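Local coordinates for phosphoribosylaminoimidazole carboxylase, ATPase subunit (Bacillus anthracis, PDB 4DLK), which probably uses ATP and bicarbonate to carboxylate aminoimidazole ribonucleotide, giving N5-carboxyaminoimidazole ribonucleotide in purine biosynthesis, at residues E76-D81 with A270-N275; V191-I196 with V254-T259. All coordinates share one frame; numbering follows the deposited sequence.

Interaction 1: E76-D81 with A270-N275. With ATP (adenosine-5'-triphosphate), chain G; ATP (adenosine-5'-triphosphate), chain H.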
loop_
_atom_site.group_PDB
_atom_site.type_symbol
_atom_site.label_atom_id
_atom_site.label_comp_id
_atom_site.label_asym_id
_atom_site.label_seq_id
_atom_site.Cartn_x
_atom_site.Cartn_y
_atom_site.Cartn_z
ATOM N N GLU A 76 5.908 -17.960 -3.742
ATOM C CA GLU A 76 5.894 -17.305 -5.054
ATOM C C GLU A 76 6.623 -18.207 -6.050
ATOM O O GLU A 76 6.399 -18.121 -7.252
ATOM C CB GLU A 76 6.560 -15.917 -5.019
ATOM C CG GLU A 76 8.049 -15.960 -4.709
ATOM C CD GLU A 76 8.899 -14.951 -5.463
ATOM O OE1 GLU A 76 8.439 -13.817 -5.749
ATOM O OE2 GLU A 76 10.070 -15.292 -5.741
ATOM N N PHE A 77 7.519 -19.044 -5.527
ATOM C CA PHE A 77 8.246 -20.030 -6.316
ATOM C C PHE A 77 7.392 -21.290 -6.391
ATOM O O PHE A 77 7.060 -21.878 -5.363
ATOM C CB PHE A 77 9.598 -20.331 -5.663
ATOM C CG PHE A 77 10.336 -21.493 -6.284
ATOM C CD1 PHE A 77 10.290 -22.756 -5.697
ATOM C CD2 PHE A 77 11.074 -21.326 -7.449
ATOM C CE1 PHE A 77 10.970 -23.827 -6.262
ATOM C CE2 PHE A 77 11.756 -22.395 -8.021
ATOM C CZ PHE A 77 11.711 -23.644 -7.424
ATOM N N GLU A 78 7.051 -21.697 -7.610
ATOM C CA GLU A 78 6.069 -22.758 -7.833
ATOM C C GLU A 78 6.673 -24.153 -7.971
ATOM O O GLU A 78 5.977 -25.150 -7.769
ATOM C CB GLU A 78 5.242 -22.453 -9.085
ATOM C CG GLU A 78 4.361 -21.223 -8.968
ATOM C CD GLU A 78 4.150 -20.550 -10.306
ATOM O OE1 GLU A 78 3.095 -20.774 -10.923
ATOM O OE2 GLU A 78 5.049 -19.809 -10.755
ATOM N N ASN A 79 7.958 -24.222 -8.311
ATOM C CA ASN A 79 8.597 -25.489 -8.657
ATOM C C ASN A 79 9.075 -26.279 -7.437
ATOM O O ASN A 79 10.156 -26.863 -7.451
ATOM C CB ASN A 79 9.750 -25.248 -9.646
ATOM C CG ASN A 79 10.095 -26.479 -10.467
ATOM O OD1 ASN A 79 9.330 -27.437 -10.524
ATOM N ND2 ASN A 79 11.260 -26.452 -11.112
ATOM N N ILE A 80 8.269 -26.274 -6.377
ATOM C CA ILE A 80 8.554 -27.058 -5.176
ATOM C C ILE A 80 8.268 -28.538 -5.468
ATOM O O ILE A 80 7.213 -28.879 -5.993
ATOM C CB ILE A 80 7.705 -26.572 -3.973
ATOM C CG1 ILE A 80 7.825 -25.051 -3.810
ATOM C CG2 ILE A 80 8.135 -27.274 -2.687
ATOM C CD1 ILE A 80 6.721 -24.417 -2.986
ATOM N N ASP A 81 9.204 -29.422 -5.141
ATOM C CA ASP A 81 8.998 -30.836 -5.458
ATOM C C ASP A 81 7.988 -31.537 -4.531
ATOM O O ASP A 81 7.565 -30.989 -3.504
ATOM C CB ASP A 81 10.323 -31.604 -5.567
ATOM C CG ASP A 81 11.110 -31.630 -4.271
ATOM O OD1 ASP A 81 12.357 -31.646 -4.351
ATOM O OD2 ASP A 81 10.502 -31.650 -3.179
ATOM N N ALA A 270 -1.759 -19.467 -13.315
ATOM C CA ALA A 270 -0.701 -19.314 -12.323
ATOM C C ALA A 270 -1.306 -19.251 -10.915
ATOM O O ALA A 270 -2.094 -18.347 -10.621
ATOM C CB ALA A 270 0.148 -18.081 -12.629
ATOM N N PRO A 271 -0.954 -20.221 -10.042
ATOM C CA PRO A 271 -1.483 -20.277 -8.676
ATOM C C PRO A 271 -0.719 -19.359 -7.704
ATOM O O PRO A 271 -0.159 -19.824 -6.706
ATOM C CB PRO A 271 -1.300 -21.755 -8.302
ATOM C CG PRO A 271 -0.065 -22.151 -9.041
ATOM C CD PRO A 271 -0.045 -21.353 -10.318
ATOM N N ARG A 272 -0.721 -18.062 -8.010
ATOM C CA ARG A 272 0.046 -17.046 -7.285
ATOM C C ARG A 272 -0.339 -15.666 -7.827
ATOM O O ARG A 272 -0.915 -15.568 -8.913
ATOM C CB ARG A 272 1.561 -17.250 -7.493
ATOM C CG ARG A 272 1.974 -17.332 -8.962
ATOM C CD ARG A 272 3.464 -17.070 -9.151
ATOM N NE ARG A 272 3.913 -17.358 -10.514
ATOM C CZ ARG A 272 3.831 -16.509 -11.536
ATOM N NH1 ARG A 272 3.291 -15.302 -11.370
ATOM N NH2 ARG A 272 4.282 -16.870 -12.732
ATOM N N PRO A 273 0.002 -14.594 -7.093
ATOM C CA PRO A 273 -0.084 -13.281 -7.720
ATOM C C PRO A 273 0.756 -13.276 -8.994
ATOM O O PRO A 273 1.730 -14.029 -9.102
ATOM C CB PRO A 273 0.510 -12.351 -6.662
ATOM C CG PRO A 273 0.182 -13.029 -5.373
ATOM C CD PRO A 273 0.353 -14.500 -5.664
ATOM N N HIS A 274 0.358 -12.437 -9.941
ATOM C CA HIS A 274 0.868 -12.463 -11.307
ATOM C C HIS A 274 1.171 -11.060 -11.764
ATOM O O HIS A 274 0.542 -10.110 -11.305
ATOM C CB HIS A 274 -0.203 -13.096 -12.196
ATOM C CG HIS A 274 0.248 -13.379 -13.602
ATOM N ND1 HIS A 274 -0.020 -12.550 -14.626
ATOM C CD2 HIS A 274 0.962 -14.450 -14.138
ATOM C CE1 HIS A 274 0.512 -13.049 -15.759
ATOM N NE2 HIS A 274 1.105 -14.217 -15.459
ATOM N N ASN A 275 2.131 -10.922 -12.680
ATOM C CA ASN A 275 2.541 -9.620 -13.247
ATOM C C ASN A 275 1.363 -8.810 -13.807
ATOM O O ASN A 275 1.327 -7.591 -13.670
ATOM C CB ASN A 275 3.575 -9.854 -14.358
ATOM C CG ASN A 275 4.436 -8.627 -14.668
ATOM O OD1 ASN A 275 5.464 -8.760 -15.328
ATOM N ND2 ASN A 275 4.029 -7.442 -14.209
HETATM P PG ATP G . 3.872 -13.649 -17.498
HETATM O O1G ATP G . 5.293 -14.171 -17.563
HETATM O O2G ATP G . 3.609 -12.426 -18.343
HETATM O O3G ATP G . 2.796 -14.708 -17.623
HETATM P PB ATP G . 4.412 -13.715 -14.705
HETATM O O1B ATP G . 3.771 -13.204 -13.429
HETATM O O2B ATP G . 4.507 -15.211 -14.944
HETATM O O3B ATP G . 3.701 -13.056 -15.990
HETATM P PA ATP G . 6.799 -12.664 -13.544
HETATM O O1A ATP G . 6.151 -11.534 -12.782
HETATM O O2A ATP G . 8.203 -12.525 -14.083
HETATM O O3A ATP G . 5.893 -13.101 -14.814
HETATM O "O5'" ATP G . 6.733 -13.974 -12.630
HETATM C "C5'" ATP G . 7.524 -14.084 -11.456
HETATM C "C4'" ATP G . 7.444 -15.555 -11.104
HETATM O "O4'" ATP G . 8.079 -16.333 -12.120
HETATM C "C3'" ATP G . 8.128 -15.871 -9.789
HETATM O "O3'" ATP G . 7.199 -16.676 -9.052
HETATM C "C2'" ATP G . 9.355 -16.669 -10.181
HETATM O "O2'" ATP G . 9.676 -17.649 -9.187
HETATM C "C1'" ATP G . 8.909 -17.312 -11.493
HETATM N N9 ATP G . 10.022 -17.736 -12.384
HETATM C C8 ATP G . 11.214 -17.118 -12.554
HETATM N N7 ATP G . 11.989 -17.790 -13.446
HETATM C C5 ATP G . 11.290 -18.861 -13.867
HETATM C C6 ATP G . 11.516 -19.990 -14.806
HETATM N N6 ATP G . 12.684 -20.094 -15.485
HETATM N N1 ATP G . 10.523 -20.903 -14.962
HETATM C C2 ATP G . 9.357 -20.809 -14.288
HETATM N N3 ATP G . 9.086 -19.811 -13.420
HETATM C C4 ATP G . 9.992 -18.824 -13.168
HETATM P PG ATP H . 17.279 -13.324 -13.334
HETATM O O1G ATP H . 16.600 -14.576 -13.824
HETATM O O2G ATP H . 18.743 -13.546 -13.020
HETATM O O3G ATP H . 17.017 -12.087 -14.164
HETATM P PB ATP H . 15.096 -12.476 -11.675
HETATM O O1B ATP H . 15.139 -11.172 -10.920
HETATM O O2B ATP H . 14.385 -12.514 -13.000
HETATM O O3B ATP H . 16.614 -13.022 -11.886
HETATM P PA ATP H . 13.775 -14.973 -11.117
HETATM O O1A ATP H . 13.909 -15.176 -12.606
HETATM O O2A ATP H . 12.397 -15.084 -10.508
HETATM O O3A ATP H . 14.438 -13.563 -10.671
HETATM O "O5'" ATP H . 14.709 -16.046 -10.357
HETATM C "C5'" ATP H . 16.114 -16.119 -10.610
HETATM C "C4'" ATP H . 16.472 -17.484 -11.186
HETATM O "O4'" ATP H . 15.905 -18.534 -10.391
HETATM C "C3'" ATP H . 15.936 -17.690 -12.595
HETATM O "O3'" ATP H . 16.887 -17.285 -13.586
HETATM C "C2'" ATP H . 15.623 -19.173 -12.663
HETATM O "O2'" ATP H . 16.750 -19.911 -13.148
HETATM C "C1'" ATP H . 15.370 -19.577 -11.220
HETATM N N9 ATP H . 13.911 -19.760 -10.977
HETATM C C8 ATP H . 13.097 -18.909 -10.315
HETATM N N7 ATP H . 11.821 -19.379 -10.269
HETATM C C5 ATP H . 11.804 -20.564 -10.911
HETATM C C6 ATP H . 10.785 -21.600 -11.234
HETATM N N6 ATP H . 9.489 -21.460 -10.850
HETATM N N1 ATP H . 11.191 -22.692 -11.927
HETATM C C2 ATP H . 12.472 -22.852 -12.320
HETATM N N3 ATP H . 13.444 -21.955 -12.062
HETATM C C4 ATP H . 13.183 -20.811 -11.375
#
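Glu-76 and Arg-272 bring the two loops nearest, with their CA atoms 6.3 Å apart, and no backbone hydrogen bond joins the loops. Arg-272 NE donates to Glu-78 OE2 over 2.7 Å in an almost straight salt bridge (172°). The donor comes from above the carboxylate plane, while OE2 lies in the guanidinium plane, and the two planes stand 89° apart. Glu-78 OE1 rests 3.2 Å from Pro-271 CD. An inverse gamma turn centred on Pro-271 is closed by a weak bond from Arg-272 N to Ala-270 O. Segment 76-81 follows the last strand of the preATP-grasp domain's parallel sheet, and 270-275 follows an edge strand of the ATP-grasp domain. The salt bridge spans the boundary between the two regions, beside a bound ATP. The Arg-272 chain is straight up to NE, which carries its guanidinium to the phosphates. Arg-272 NH1 donates to O1B of this ATP at 3.0 Å, and Arg-272 NH2 to its O2B at 2.8 Å. NH1 also donates to Pro-273 O, so several bonds fix the group. Ala-270 CB covers one guanidinium face and the ribose C4' the other. His-274 NE2 donates to O3G of the same ATP at 2.8 Å, and its ring lies beneath O1B. Glu-76 OE2 and OE1 accept hydrogen bonds from Gly-17 N and Gly-20 N. A second ATP sets N7 of its adenine at the Phe-77 ring edge.

Interaction 2: V191-I196 with V254-T259. With CA (calcium ion), chain D; ATP (adenosine-5'-triphosphate), chain F; ATP (adenosine-5'-triphosphate), chain G.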
loop_
_atom_site.group_PDB
_atom_site.type_symbol
_atom_site.label_atom_id
_atom_site.label_comp_id
_atom_site.label_asym_id
_atom_site.label_seq_id
_atom_site.Cartn_x
_atom_site.Cartn_y
_atom_site.Cartn_z
ATOM N N VAL A 191 -5.937 -11.607 -22.587
ATOM C CA VAL A 191 -6.505 -11.011 -21.381
ATOM C C VAL A 191 -6.255 -11.912 -20.183
ATOM O O VAL A 191 -5.943 -13.097 -20.345
ATOM C CB VAL A 191 -8.027 -10.721 -21.521
ATOM C CG1 VAL A 191 -8.285 -9.690 -22.612
ATOM C CG2 VAL A 191 -8.819 -11.997 -21.789
ATOM N N SER A 192 -6.378 -11.353 -18.983
ATOM C CA SER A 192 -6.214 -12.144 -17.773
ATOM C C SER A 192 -7.150 -11.686 -16.674
ATOM O O SER A 192 -7.576 -10.521 -16.630
ATOM C CB SER A 192 -4.762 -12.136 -17.283
ATOM O OG SER A 192 -4.411 -10.878 -16.735
ATOM N N VAL A 193 -7.489 -12.625 -15.803
ATOM C CA VAL A 193 -8.285 -12.327 -14.637
ATOM C C VAL A 193 -7.623 -12.940 -13.415
ATOM O O VAL A 193 -7.240 -14.121 -13.416
ATOM C CB VAL A 193 -9.730 -12.859 -14.784
ATOM C CG1 VAL A 193 -10.523 -12.620 -13.510
ATOM C CG2 VAL A 193 -10.427 -12.180 -15.952
ATOM N N ILE A 194 -7.480 -12.122 -12.381
ATOM C CA ILE A 194 -6.999 -12.599 -11.098
ATOM C C ILE A 194 -8.226 -12.962 -10.274
ATOM O O ILE A 194 -9.123 -12.133 -10.094
ATOM C CB ILE A 194 -6.191 -11.521 -10.342
ATOM C CG1 ILE A 194 -5.115 -10.862 -11.234
ATOM C CG2 ILE A 194 -5.632 -12.083 -9.037
ATOM C CD1 ILE A 194 -3.981 -11.748 -11.699
ATOM N N VAL A 195 -8.267 -14.198 -9.780
ATOM C CA VAL A 195 -9.355 -14.628 -8.910
ATOM C C VAL A 195 -8.834 -15.061 -7.542
ATOM O O VAL A 195 -7.780 -15.691 -7.428
ATOM C CB VAL A 195 -10.258 -15.702 -9.571
ATOM C CG1 VAL A 195 -9.441 -16.898 -10.038
ATOM C CG2 VAL A 195 -11.373 -16.133 -8.625
ATOM N N ILE A 196 -9.585 -14.693 -6.507
ATOM C CA ILE A 196 -9.210 -14.945 -5.121
ATOM C C ILE A 196 -10.240 -15.845 -4.443
ATOM O O ILE A 196 -11.447 -15.599 -4.548
ATOM C CB ILE A 196 -9.146 -13.618 -4.323
ATOM C CG1 ILE A 196 -8.333 -12.536 -5.078
ATOM C CG2 ILE A 196 -8.650 -13.863 -2.900
ATOM C CD1 ILE A 196 -6.868 -12.876 -5.315
ATOM N N VAL A 254 -5.622 -16.224 -14.283
ATOM C CA VAL A 254 -6.139 -16.963 -15.431
ATOM C C VAL A 254 -5.867 -16.168 -16.708
ATOM O O VAL A 254 -6.478 -15.111 -16.932
ATOM C CB VAL A 254 -7.654 -17.241 -15.312
ATOM C CG1 VAL A 254 -8.120 -18.100 -16.478
ATOM C CG2 VAL A 254 -7.986 -17.897 -13.967
ATOM N N GLU A 255 -4.951 -16.672 -17.534
ATOM C CA GLU A 255 -4.608 -15.995 -18.789
ATOM C C GLU A 255 -5.403 -16.601 -19.941
ATOM O O GLU A 255 -5.549 -17.824 -20.037
ATOM C CB GLU A 255 -3.097 -16.050 -19.049
ATOM C CG GLU A 255 -2.270 -15.317 -17.993
ATOM C CD GLU A 255 -0.777 -15.420 -18.252
ATOM O OE1 GLU A 255 -0.117 -16.283 -17.637
ATOM O OE2 GLU A 255 -0.249 -14.654 -19.090
ATOM N N MET A 256 -5.939 -15.735 -20.794
ATOM C CA MET A 256 -6.922 -16.141 -21.793
ATOM C C MET A 256 -6.660 -15.509 -23.155
ATOM O O MET A 256 -5.949 -14.505 -23.255
ATOM C CB MET A 256 -8.327 -15.762 -21.326
ATOM C CG MET A 256 -8.784 -16.472 -20.059
ATOM S SD MET A 256 -10.249 -15.714 -19.335
ATOM C CE MET A 256 -9.534 -14.186 -18.742
ATOM N N PHE A 257 -7.218 -16.130 -24.194
ATOM C CA PHE A 257 -7.277 -15.561 -25.528
ATOM C C PHE A 257 -8.720 -15.139 -25.792
ATOM O O PHE A 257 -9.659 -15.899 -25.513
ATOM C CB PHE A 257 -6.869 -16.584 -26.601
ATOM C CG PHE A 257 -5.481 -17.141 -26.443
ATOM C CD1 PHE A 257 -5.249 -18.500 -26.629
ATOM C CD2 PHE A 257 -4.402 -16.317 -26.127
ATOM C CE1 PHE A 257 -3.967 -19.027 -26.502
ATOM C CE2 PHE A 257 -3.125 -16.839 -25.992
ATOM C CZ PHE A 257 -2.906 -18.193 -26.183
ATOM N N ALA A 258 -8.888 -13.937 -26.331
ATOM C CA ALA A 258 -10.207 -13.420 -26.677
ATOM C C ALA A 258 -10.284 -13.165 -28.182
ATOM O O ALA A 258 -9.458 -12.444 -28.737
ATOM C CB ALA A 258 -10.504 -12.148 -25.896
ATOM N N THR A 259 -11.263 -13.777 -28.842
ATOM C CA THR A 259 -11.379 -13.645 -30.297
ATOM C C THR A 259 -12.322 -12.511 -30.689
ATOM O O THR A 259 -13.135 -12.063 -29.881
ATOM C CB THR A 259 -11.856 -14.946 -30.971
ATOM O OG1 THR A 259 -13.236 -15.175 -30.652
ATOM C CG2 THR A 259 -10.997 -16.141 -30.540
HETATM CA CA CA D . 1.876 -16.212 -19.189
HETATM P PG ATP F . 5.291 -16.515 -20.389
HETATM O O1G ATP F . 4.037 -17.076 -19.755
HETATM O O2G ATP F . 5.086 -15.122 -20.958
HETATM O O3G ATP F . 6.527 -16.663 -19.535
HETATM P PB ATP F . 5.015 -18.868 -22.061
HETATM O O1B ATP F . 5.782 -19.356 -23.251
HETATM O O2B ATP F . 4.861 -19.726 -20.834
HETATM O O3B ATP F . 5.657 -17.430 -21.672
HETATM P PA ATP F . 2.509 -19.084 -23.470
HETATM O O1A ATP F . 1.186 -18.418 -23.214
HETATM O O2A ATP F . 2.629 -20.580 -23.332
HETATM O O3A ATP F . 3.565 -18.344 -22.517
HETATM O "O5'" ATP F . 2.950 -18.682 -24.968
HETATM C "C5'" ATP F . 3.503 -17.394 -25.244
HETATM C "C4'" ATP F . 2.751 -16.694 -26.369
HETATM O "O4'" ATP F . 2.601 -17.570 -27.493
HETATM C "C3'" ATP F . 1.339 -16.292 -25.971
HETATM O "O3'" ATP F . 1.289 -14.995 -25.370
HETATM C "C2'" ATP F . 0.577 -16.329 -27.280
HETATM O "O2'" ATP F . 0.656 -15.062 -27.944
HETATM C "C1'" ATP F . 1.330 -17.342 -28.117
HETATM N N9 ATP F . 0.533 -18.588 -28.133
HETATM C C8 ATP F . 0.690 -19.638 -27.300
HETATM N N7 ATP F . -0.203 -20.617 -27.576
HETATM C C5 ATP F . -0.957 -20.197 -28.605
HETATM C C6 ATP F . -2.083 -20.747 -29.393
HETATM N N6 ATP F . -2.585 -21.977 -29.120
HETATM N N1 ATP F . -2.593 -19.976 -30.388
HETATM C C2 ATP F . -2.102 -18.747 -30.670
HETATM N N3 ATP F . -1.077 -18.192 -29.995
HETATM C C4 ATP F . -0.473 -18.853 -28.969
HETATM P PG ATP G . 3.872 -13.649 -17.498
HETATM O O1G ATP G . 5.293 -14.171 -17.563
HETATM O O2G ATP G . 3.609 -12.426 -18.343
HETATM O O3G ATP G . 2.796 -14.708 -17.623
HETATM P PB ATP G . 4.412 -13.715 -14.705
HETATM O O1B ATP G . 3.771 -13.204 -13.429
HETATM O O2B ATP G . 4.507 -15.211 -14.944
HETATM O O3B ATP G . 3.701 -13.056 -15.990
HETATM P PA ATP G . 6.799 -12.664 -13.544
HETATM O O1A ATP G . 6.151 -11.534 -12.782
HETATM O O2A ATP G . 8.203 -12.525 -14.083
HETATM O O3A ATP G . 5.893 -13.101 -14.814
HETATM O "O5'" ATP G . 6.733 -13.974 -12.630
HETATM C "C5'" ATP G . 7.524 -14.084 -11.456
HETATM C "C4'" ATP G . 7.444 -15.555 -11.104
HETATM O "O4'" ATP G . 8.079 -16.333 -12.120
HETATM C "C3'" ATP G . 8.128 -15.871 -9.789
HETATM O "O3'" ATP G . 7.199 -16.676 -9.052
HETATM C "C2'" ATP G . 9.355 -16.669 -10.181
HETATM O "O2'" ATP G . 9.676 -17.649 -9.187
HETATM C "C1'" ATP G . 8.909 -17.312 -11.493
HETATM N N9 ATP G . 10.022 -17.736 -12.384
HETATM C C8 ATP G . 11.214 -17.118 -12.554
HETATM N N7 ATP G . 11.989 -17.790 -13.446
HETATM C C5 ATP G . 11.290 -18.861 -13.867
HETATM C C6 ATP G . 11.516 -19.990 -14.806
HETATM N N6 ATP G . 12.684 -20.094 -15.485
HETATM N N1 ATP G . 10.523 -20.903 -14.962
HETATM C C2 ATP G . 9.357 -20.809 -14.288
HETATM N N3 ATP G . 9.086 -19.811 -13.420
HETATM C C4 ATP G . 9.992 -18.824 -13.168
HETATM O O HOH W 1 0.616 -16.588 -21.332
HETATM O O HOH W 2 2.371 -14.500 -20.979
HETATM O O HOH W 3 2.678 -17.428 -16.734
#
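Val-191 and Met-256 form a hydrogen-bonded antiparallel pair, as do Val-193 and Val-254. Ser-192 and Glu-255 lie between them as a non-hydrogen-bonded pair, with CA atoms 4.3 Å apart. Four backbone hydrogen bonds join the strands. The shortest runs from Met-256 N to Val-191 O (2.7 Å). Val-254 N donates to Val-193 O, and the return bonds are Val-191 N to Met-256 O and Val-193 N to Val-254 O. Ser-192 CA adds a CA-H...O contact to Val-254 O at 3.1 Å. The N-to-C directions of the two short strand segments lie at 150°.

Apolar contacts fill the face that carries Val-191, Val-193, Val-254 and Met-256. The Met-256 chain bends at its last torsion (chi3 -70°), bringing CE against Val-193 CG2 at 3.6 Å and Val-191 CG2 at 3.8 Å. Val-191 CG2 also lies 4.4 Å from Ala-258 CB. Adjacent strands continue this layer, with Val-208 beside Val-191 and Ile-266 beside Met-256. Both segments are neighbouring strands of the large antiparallel sheet and lie in the ATP-grasp family region.

The opposite face carries Ser-192 and Glu-255. Ser-192 OG is hydrogen-bonded to Ser-276 OG and Asn-211 ND2. The outstretched Glu-255 side chain holds a calcium ion with both oxygens, OE1 at 2.5 Å and OE2 at 2.6 Å. The ion also binds two waters, and a third at a longer distance. Glu-268 is the other protein ligand. Phe-257 packs its ring near the adenine of one ATP and stacks on Phe-187.

The calcium ion is shared by the Glu-255 carboxylate and one gamma-phosphate oxygen from each of two ATPs, O1G and O3G. It probably offsets the repulsion between these negative groups and ties the strand to both nucleotides.

In the fold
Both contacts are buried, and both touch the same ATP. Interaction 1 joins two loops across a domain boundary, and its single hydrogen bond across the segments is part of a salt bridge between side chains. Interaction 2 joins neighbouring strands inside one sheet; backbone bonds and an apolar face hold it, and its charged chemistry is confined to the other face. In sequence, both strands fall between the two segments of interaction 1. The centres lie 16 Å apart, yet the contacts meet where His-274 NE2 lies 3.2 Å from Glu-255 OE1. The first supplies positive and N-H groups to the phosphates of the shared ATP, while the second reaches its gamma-phosphate through calcium.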